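Local coordinates for protein Tp0751 (Treponema pallidum, PDB 5JK2) that mediates adhesion to extracellular matrix components and interactions with host cells through a non-canonical lipocalin fold, at residues 91-96 / 103-108; 116-121 / 130-135. The protein carries 1 engineered substitution. One frame throughout, in Å; residues are numbered along the deposited sequence.

Contact 1 of 2, residues 91-96 / 103-108; sequences LVDSAH and SFLTRN
Asp93 and Arg107 pair across the outer side of a β hairpin, two neighbouring antiparallel strands of the lipocalin-like barrel, where the chain turns a corner. A classic β bulge lies here: Asp93 and Ser94 both face Leu105, and Leu105 O accepts two N-H groups, from Asp93 N at 2.7 Å and Ser94 N at 3.2 Å. As one of the two bulge residues, Asp93 points its CB toward the partner strand, and its side chain crosses that of Arg107 at about a right angle. Arg107 CB already lies 3.1 Å from Asp93 OD2, and CG and CD follow at van der Waals range of the same oxygen. A bend about the CG-CD bond (chi3 41°) then turns NE back to the acid, and Arg107 NE donates to the syn lone pair of Asp93 OD2 at 2.7 Å. CZ stays close to both carboxylate oxygens, slightly nearer Asp93 OD1. Arg107 NH1 reaches Asp93 OD1 at 2.6 Å, on the syn side but somewhat out of the carboxylate plane. This is a side-on, two-nitrogen salt bridge with one nitrogen to each oxygen, although the guanidinium and carboxylate planes stay 33° apart. The last atom, Arg107 NH2, turns from the acid to Leu91 CD1, 3.5 Å away. On the other side of the hairpin, Val92, Ala95, Phe104 and Thr106 face the barrel interior, and Ile79 and Leu118 from flanking strands touch the phenyl group. Val92 CG1 meets the ring in its plane, at the edge, 3.8 Å from Phe104 CD1; Ala95 CB approaches obliquely, 3.8 Å from that same CD1.

Contact 2 of 2, residues 116-121 / 130-135; sequences RRLEVT and VRAVED
Leu118 packs against Val130 and Ala132 on the inward side of this strand pair, and here the contact is close. The isobutyl group divides its contacts: Leu118 CG lies 3.9 Å from Val130 CG1, the two side chains crossing obliquely, while Leu118 CD1 comes 3.8 Å from Ala132 CB, directly across the strands. The leucine reaches this position with chi1 at -124°, away from a staggered torsion, which carries CG over toward the neighbouring strand. Phe104, from the strand on the far side of Leu118, adds to the same apolar layer. Next along the ladder, Arg117 and Val133 form a hydrogen-bonded pair, their side chains leaving on the other face, with Arg117 N 2.8 Å from Val133 O and a return bond from Val133 N to Arg117 O. The two strands form an antiparallel β hairpin of the eight-stranded, up-and-down barrel, the calycin architecture to which the Pallilysin family belongs. Toward Val130, Glu119 N still holds Arg131 O at 2.8 Å, but the return bond from Arg131 N to Glu119 O is weak. Packing is sparser around the partly exposed Arg117, Glu119 and Arg131. Glu119 CB and Arg131 CB touch at 4.0 Å, and then the side chains part; the Glu119 carboxylate turns to Ser103 in the next strand. Arg117, extended from CG to NE, spans to the buried Asp135 in a salt bridge, Arg117 NH2 3.1 Å from Asp135 OD2, with the two planes 47° apart. Arg116, inward-facing at the same end, meets Glu134 in a salt bridge through NE and OE1 whose modelled length is too short to be trusted in detail; its guanidinium also pairs with Glu88 and makes a cation-pi interaction with Phe81.

In the fold
After the N-terminal helix 26-39 and the first three barrel strands, strand 86-98 turns back into strand 101-108, and contact 1 closes that hairpin. The chain then passes through a connecting loop into strand 115-122, whose return as strand 127-135 is closed by contact 2. The two closures follow in series, neither enclosing nor crossing the other. They meet where strands 101-108 and 115-122 lie side by side, so four successive strands form one continuous part of the barrel wall. At this seam Thr106 OG1 probably hydrogen-bonds Arg116 O, Leu105 CD2 packs 3.8 Å from Arg117 CG, and Phe104 CE2 lies 3.9 Å from Val120 CG2.

Contact 1 of 2, residues 91-96 / 103-108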
ATOM      1  N   LEU A  91       6.219 -10.208  -1.777  1.00 23.35           N
ATOM      2  CA  LEU A  91       7.200  -9.842  -0.769  1.00 21.07           C
ATOM      3  C   LEU A  91       7.889  -8.544  -1.158  1.00 26.21           C
ATOM      4  O   LEU A  91       8.265  -8.363  -2.314  1.00 24.73           O
ATOM      5  CB  LEU A  91       8.238 -10.948  -0.595  1.00 24.16           C
ATOM      6  CG  LEU A  91       7.709 -12.361  -0.361  1.00 22.91           C
ATOM      7  CD1 LEU A  91       8.422 -13.336  -1.279  1.00 27.06           C
ATOM      8  CD2 LEU A  91       7.887 -12.767   1.091  1.00 26.02           C
ATOM      9  N   VAL A  92       8.064  -7.652  -0.189  1.00 34.99           N
ATOM     10  CA  VAL A  92       8.695  -6.363  -0.447  1.00 34.62           C
ATOM     11  C   VAL A  92      10.209  -6.505  -0.543  1.00 31.74           C
ATOM     12  O   VAL A  92      10.884  -6.783   0.448  1.00 33.84           O
ATOM     13  CB  VAL A  92       8.362  -5.337   0.650  1.00 36.33           C
ATOM     14  CG1 VAL A  92       8.931  -3.970   0.287  1.00 30.77           C
ATOM     15  CG2 VAL A  92       6.856  -5.244   0.857  1.00 33.60           C
ATOM     16  N   ASP A  93      10.736  -6.305  -1.746  1.00 28.62           N
ATOM     17  CA  ASP A  93      12.173  -6.356  -1.967  1.00 35.27           C
ATOM     18  C   ASP A  93      12.809  -5.016  -1.604  1.00 36.43           C
ATOM     19  O   ASP A  93      13.976  -4.958  -1.215  1.00 31.66           O
ATOM     20  CB  ASP A  93      12.474  -6.719  -3.421  1.00 40.51           C
ATOM     21  CG  ASP A  93      12.404  -8.215  -3.679  1.00 38.24           C
ATOM     22  OD1 ASP A  93      12.914  -8.989  -2.845  1.00 29.20           O
ATOM     23  OD2 ASP A  93      11.843  -8.613  -4.721  1.00 36.96           O
ATOM     24  N   SER A  94      12.031  -3.945  -1.732  1.00 37.90           N
ATOM     25  CA  SER A  94      12.471  -2.613  -1.322  1.00 40.09           C
ATOM     26  C   SER A  94      11.275  -1.690  -1.091  1.00 36.39           C
ATOM     27  O   SER A  94      10.177  -1.939  -1.588  1.00 36.28           O
ATOM     28  CB  SER A  94      13.414  -2.001  -2.366  1.00 37.95           C
ATOM     29  OG  SER A  94      12.719  -1.611  -3.537  1.00 39.21           O
ATOM     30  N   ALA A  95      11.500  -0.623  -0.329  1.00 36.96           N
ATOM     31  CA  ALA A  95      10.455   0.347  -0.026  1.00 37.94           C
ATOM     32  C   ALA A  95      11.070   1.680   0.391  1.00 36.27           C
ATOM     33  O   ALA A  95      11.876   1.735   1.322  1.00 40.30           O
ATOM     34  CB  ALA A  95       9.544  -0.182   1.066  1.00 48.88           C
ATOM     35  N   HIS A  96      10.677   2.749  -0.298  1.00 36.85           N
ATOM     36  CA  HIS A  96      11.239   4.078  -0.069  1.00 41.15           C
ATOM     37  C   HIS A  96      10.152   5.128   0.093  1.00 41.58           C
ATOM     38  O   HIS A  96       9.167   5.133  -0.641  1.00 45.95           O
ATOM     39  CB  HIS A  96      12.167   4.475  -1.221  1.00 51.81           C
ATOM     40  CG  HIS A  96      13.540   3.885  -1.118  1.00 52.77           C
ATOM     41  ND1 HIS A  96      13.865   2.655  -1.646  1.00 45.60           N
ATOM     42  CD2 HIS A  96      14.670   4.356  -0.538  1.00 49.45           C
ATOM     43  CE1 HIS A  96      15.135   2.394  -1.402  1.00 39.05           C
ATOM     44  NE2 HIS A  96      15.648   3.410  -0.730  1.00 44.67           N
ATOM     45  N   SER A 103       7.116   4.182  -2.254  1.00 35.64           N
ATOM     46  CA  SER A 103       7.303   3.466  -3.510  1.00 33.43           C
ATOM     47  C   SER A 103       7.850   2.068  -3.258  1.00 34.31           C
ATOM     48  O   SER A 103       8.979   1.906  -2.793  1.00 31.69           O
ATOM     49  CB  SER A 103       8.240   4.244  -4.433  1.00 42.36           C
ATOM     50  OG  SER A 103       7.591   5.386  -4.965  1.00 33.51           O
ATOM     51  N   PHE A 104       7.041   1.064  -3.578  1.00 29.03           N
ATOM     52  CA  PHE A 104       7.386  -0.325  -3.311  1.00 25.91           C
ATOM     53  C   PHE A 104       7.926  -1.054  -4.531  1.00 29.46           C
ATOM     54  O   PHE A 104       7.521  -0.784  -5.661  1.00 32.97           O
ATOM     55  CB  PHE A 104       6.162  -1.082  -2.803  1.00 32.42           C
ATOM     56  CG  PHE A 104       5.722  -0.677  -1.434  1.00 35.90           C
ATOM     57  CD1 PHE A 104       6.240  -1.304  -0.316  1.00 36.68           C
ATOM     58  CD2 PHE A 104       4.777   0.319  -1.263  1.00 35.84           C
ATOM     59  CE1 PHE A 104       5.833  -0.942   0.949  1.00 33.80           C
ATOM     60  CE2 PHE A 104       4.365   0.687  -0.001  1.00 38.28           C
ATOM     61  CZ  PHE A 104       4.893   0.056   1.108  1.00 36.81           C
ATOM     62  N   LEU A 105       8.846  -1.985  -4.284  1.00 34.02           N
ATOM     63  CA  LEU A 105       9.234  -2.980  -5.276  1.00 37.47           C
ATOM     64  C   LEU A 105       8.971  -4.342  -4.657  1.00 26.61           C
ATOM     65  O   LEU A 105       9.711  -4.786  -3.780  1.00 26.18           O
ATOM     66  CB  LEU A 105      10.706  -2.837  -5.690  1.00 40.20           C
ATOM     67  CG  LEU A 105      11.225  -3.679  -6.868  1.00 40.87           C
ATOM     68  CD1 LEU A 105      11.489  -5.128  -6.471  1.00 43.49           C
ATOM     69  CD2 LEU A 105      10.277  -3.627  -8.065  1.00 35.61           C
ATOM     70  N   THR A 106       7.905  -4.991  -5.112  1.00 25.14           N
ATOM     71  CA  THR A 106       7.456  -6.242  -4.520  1.00 26.26           C
ATOM     72  C   THR A 106       7.636  -7.397  -5.497  1.00 23.97           C
ATOM     73  O   THR A 106       7.807  -7.177  -6.690  1.00 28.12           O
ATOM     74  CB  THR A 106       5.984  -6.157  -4.101  1.00 24.43           C
ATOM     75  OG1 THR A 106       5.146  -6.277  -5.256  1.00 29.52           O
ATOM     76  CG2 THR A 106       5.694  -4.834  -3.410  1.00 32.26           C
ATOM     77  N   ARG A 107       7.588  -8.624  -4.985  1.00 18.25           N
ATOM     78  CA  ARG A 107       7.860  -9.807  -5.792  1.00 18.09           C
ATOM     79  C   ARG A 107       6.958 -10.970  -5.407  1.00 22.36           C
ATOM     80  O   ARG A 107       6.848 -11.322  -4.231  1.00 28.45           O
ATOM     81  CB  ARG A 107       9.327 -10.201  -5.644  1.00 25.11           C
ATOM     82  CG  ARG A 107       9.677 -11.597  -6.143  1.00 30.67           C
ATOM     83  CD  ARG A 107      11.170 -11.858  -6.015  1.00 36.19           C
ATOM     84  NE  ARG A 107      11.713 -11.346  -4.756  1.00 38.22           N
ATOM     85  CZ  ARG A 107      11.652 -11.986  -3.590  1.00 31.90           C
ATOM     86  NH1 ARG A 107      12.176 -11.433  -2.505  1.00 32.34           N
ATOM     87  NH2 ARG A 107      11.068 -13.174  -3.501  1.00 29.14           N
ATOM     88  N   ASN A 108       6.324 -11.571  -6.411  1.00 21.42           N
ATOM     89  CA  ASN A 108       5.405 -12.682  -6.194  1.00 21.28           C
ATOM     90  C   ASN A 108       6.055 -13.798  -5.381  1.00 20.49           C
ATOM     91  O   ASN A 108       7.247 -14.067  -5.521  1.00 28.52           O
ATOM     92  CB  ASN A 108       4.903 -13.214  -7.539  1.00 21.65           C
ATOM     93  CG  ASN A 108       4.010 -14.429  -7.395  1.00 24.95           C
ATOM     94  OD1 ASN A 108       4.442 -15.561  -7.611  1.00 27.68           O
ATOM     95  ND2 ASN A 108       2.753 -14.200  -7.033  1.00 30.16           N
TER

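Contact 2 of 2, residues 116-121 / 130-135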
ATOM      1  N   ARG A 116       5.975  -6.526  -8.912  1.00 23.68           N
ATOM      2  CA  ARG A 116       4.969  -5.474  -8.990  1.00 27.14           C
ATOM      3  C   ARG A 116       5.436  -4.186  -8.315  1.00 30.59           C
ATOM      4  O   ARG A 116       5.817  -4.191  -7.145  1.00 28.35           O
ATOM      5  CB  ARG A 116       3.663  -5.957  -8.357  1.00 25.02           C
ATOM      6  CG  ARG A 116       2.503  -4.983  -8.477  1.00 21.26           C
ATOM      7  CD  ARG A 116       1.195  -5.632  -8.071  1.00 25.53           C
ATOM      8  NE  ARG A 116       0.741  -6.598  -9.065  1.00 22.44           N
ATOM      9  CZ  ARG A 116      -0.220  -7.492  -8.860  1.00 19.25           C
ATOM     10  NH1 ARG A 116      -0.838  -7.554  -7.688  1.00 21.24           N
ATOM     11  NH2 ARG A 116      -0.564  -8.328  -9.828  1.00 23.82           N
ATOM     12  N   ARG A 117       5.402  -3.088  -9.067  1.00 27.41           N
ATOM     13  CA  ARG A 117       5.759  -1.773  -8.543  1.00 22.31           C
ATOM     14  C   ARG A 117       4.524  -1.029  -8.068  1.00 22.14           C
ATOM     15  O   ARG A 117       3.486  -1.049  -8.727  1.00 24.65           O
ATOM     16  CB  ARG A 117       6.481  -0.948  -9.605  1.00 31.99           C
ATOM     17  CG  ARG A 117       7.819  -1.527  -9.997  1.00 44.02           C
ATOM     18  CD  ARG A 117       8.624  -0.578 -10.869  1.00 52.43           C
ATOM     19  NE  ARG A 117      10.047  -0.912 -10.849  1.00 65.32           N
ATOM     20  CZ  ARG A 117      10.587  -1.943 -11.493  1.00 69.61           C
ATOM     21  NH1 ARG A 117      11.892  -2.165 -11.410  1.00 72.61           N
ATOM     22  NH2 ARG A 117       9.828  -2.757 -12.216  1.00 67.02           N
ATOM     23  N   LEU A 118       4.653  -0.360  -6.928  1.00 26.15           N
ATOM     24  CA  LEU A 118       3.537   0.341  -6.312  1.00 31.76           C
ATOM     25  C   LEU A 118       3.894   1.796  -6.047  1.00 28.50           C
ATOM     26  O   LEU A 118       5.040   2.118  -5.739  1.00 28.41           O
ATOM     27  CB  LEU A 118       3.132  -0.350  -5.005  1.00 38.49           C
ATOM     28  CG  LEU A 118       1.673  -0.800  -4.884  1.00 37.93           C
ATOM     29  CD1 LEU A 118       1.357  -1.868  -5.918  1.00 37.80           C
ATOM     30  CD2 LEU A 118       1.380  -1.308  -3.482  1.00 28.36           C
ATOM     31  N   GLU A 119       2.900   2.666  -6.174  1.00 30.49           N
ATOM     32  CA  GLU A 119       3.075   4.088  -5.910  1.00 30.44           C
ATOM     33  C   GLU A 119       1.986   4.581  -4.967  1.00 30.31           C
ATOM     34  O   GLU A 119       1.010   5.198  -5.392  1.00 31.59           O
ATOM     35  CB  GLU A 119       3.052   4.884  -7.212  1.00 39.80           C
ATOM     36  CG  GLU A 119       4.167   4.522  -8.183  1.00 41.80           C
ATOM     37  CD  GLU A 119       5.542   4.932  -7.684  1.00 38.86           C
ATOM     38  OE1 GLU A 119       5.622   5.742  -6.737  1.00 44.23           O
ATOM     39  OE2 GLU A 119       6.546   4.441  -8.243  1.00 38.03           O
ATOM     40  N   VAL A 120       2.168   4.299  -3.682  1.00 42.65           N
ATOM     41  CA  VAL A 120       1.190   4.661  -2.663  1.00 39.34           C
ATOM     42  C   VAL A 120       1.330   6.119  -2.243  1.00 47.18           C
ATOM     43  O   VAL A 120       2.275   6.482  -1.540  1.00 46.72           O
ATOM     44  CB  VAL A 120       1.329   3.776  -1.415  1.00 32.99           C
ATOM     45  CG1 VAL A 120       0.229   4.097  -0.418  1.00 40.22           C
ATOM     46  CG2 VAL A 120       1.300   2.305  -1.804  1.00 32.66           C
ATOM     47  N   THR A 121       0.371   6.940  -2.657  1.00 49.73           N
ATOM     48  CA  THR A 121       0.372   8.363  -2.336  1.00 46.67           C
ATOM     49  C   THR A 121      -0.682   8.665  -1.282  1.00 38.49           C
ATOM     50  O   THR A 121      -1.880   8.534  -1.530  1.00 34.38           O
ATOM     51  CB  THR A 121       0.107   9.225  -3.585  1.00 38.07           C
ATOM     52  OG1 THR A 121       1.043   8.884  -4.613  1.00 37.87           O
ATOM     53  CG2 THR A 121       0.234  10.708  -3.257  1.00 48.21           C
ATOM     54  N   VAL A 130      -3.401   4.620  -4.948  1.00 24.77           N
ATOM     55  CA  VAL A 130      -2.432   3.627  -5.394  1.00 29.42           C
ATOM     56  C   VAL A 130      -2.340   3.545  -6.914  1.00 26.82           C
ATOM     57  O   VAL A 130      -3.346   3.626  -7.617  1.00 28.26           O
ATOM     58  CB  VAL A 130      -2.779   2.225  -4.852  1.00 26.69           C
ATOM     59  CG1 VAL A 130      -1.704   1.215  -5.247  1.00 27.02           C
ATOM     60  CG2 VAL A 130      -2.939   2.263  -3.341  1.00 31.30           C
ATOM     61  N   ARG A 131      -1.113   3.384  -7.399  1.00 22.05           N
ATOM     62  CA  ARG A 131      -0.844   3.094  -8.798  1.00 29.85           C
ATOM     63  C   ARG A 131       0.037   1.855  -8.826  1.00 23.68           C
ATOM     64  O   ARG A 131       1.053   1.795  -8.136  1.00 24.96           O
ATOM     65  CB  ARG A 131      -0.176   4.291  -9.490  1.00 34.41           C
ATOM     66  CG  ARG A 131       0.634   3.980 -10.754  1.00 36.70           C
ATOM     67  CD  ARG A 131      -0.244   3.766 -11.983  1.00 42.83           C
ATOM     68  NE  ARG A 131       0.562   3.578 -13.191  1.00 53.31           N
ATOM     69  CZ  ARG A 131       0.074   3.499 -14.427  1.00 50.80           C
ATOM     70  NH1 ARG A 131      -1.232   3.591 -14.644  1.00 48.40           N
ATOM     71  NH2 ARG A 131       0.899   3.330 -15.451  1.00 47.98           N
ATOM     72  N   ALA A 132      -0.366   0.866  -9.615  1.00 26.79           N
ATOM     73  CA  ALA A 132       0.351  -0.400  -9.684  1.00 24.65           C
ATOM     74  C   ALA A 132       0.836  -0.668 -11.101  1.00 25.04           C
ATOM     75  O   ALA A 132       0.174  -0.307 -12.073  1.00 29.57           O
ATOM     76  CB  ALA A 132      -0.535  -1.536  -9.202  1.00 31.22           C
ATOM     77  N   VAL A 133       2.002  -1.296 -11.207  1.00 26.76           N
ATOM     78  CA  VAL A 133       2.597  -1.611 -12.498  1.00 29.78           C
ATOM     79  C   VAL A 133       3.307  -2.953 -12.435  1.00 26.97           C
ATOM     80  O   VAL A 133       4.241  -3.131 -11.653  1.00 28.07           O
ATOM     81  CB  VAL A 133       3.601  -0.526 -12.939  1.00 26.32           C
ATOM     82  CG1 VAL A 133       4.327  -0.944 -14.216  1.00 28.57           C
ATOM     83  CG2 VAL A 133       2.889   0.800 -13.127  1.00 29.73           C
ATOM     84  N   GLU A 134       2.878  -3.891 -13.271  1.00 31.28           N
ATOM     85  CA  GLU A 134       3.484  -5.212 -13.277  1.00 34.30           C
ATOM     86  C   GLU A 134       4.873  -5.159 -13.898  1.00 32.93           C
ATOM     87  O   GLU A 134       5.236  -4.197 -14.572  1.00 31.61           O
ATOM     88  CB  GLU A 134       2.607  -6.219 -14.030  1.00 37.57           C
ATOM     89  CG  GLU A 134       1.527  -6.888 -13.188  1.00 41.78           C
ATOM     90  CD  GLU A 134       2.080  -7.604 -11.972  1.00 33.85           C
ATOM     91  OE1 GLU A 134       2.156  -6.977 -10.897  1.00 37.74           O
ATOM     92  OE2 GLU A 134       2.425  -8.799 -12.086  1.00 29.34           O
ATOM     93  N   ASP A 135       5.633  -6.221 -13.665  1.00 30.99           N
ATOM     94  CA  ASP A 135       7.008  -6.326 -14.123  1.00 31.30           C
ATOM     95  C   ASP A 135       7.376  -7.798 -14.269  1.00 31.11           C
ATOM     96  O   ASP A 135       7.994  -8.381 -13.378  1.00 29.77           O
ATOM     97  CB  ASP A 135       7.953  -5.623 -13.143  1.00 40.20           C
ATOM     98  CG  ASP A 135       9.419  -5.839 -13.479  1.00 47.87           C
ATOM     99  OD1 ASP A 135       9.738  -6.020 -14.673  1.00 59.77           O
ATOM    100  OD2 ASP A 135      10.250  -5.831 -12.546  1.00 49.50           O
TER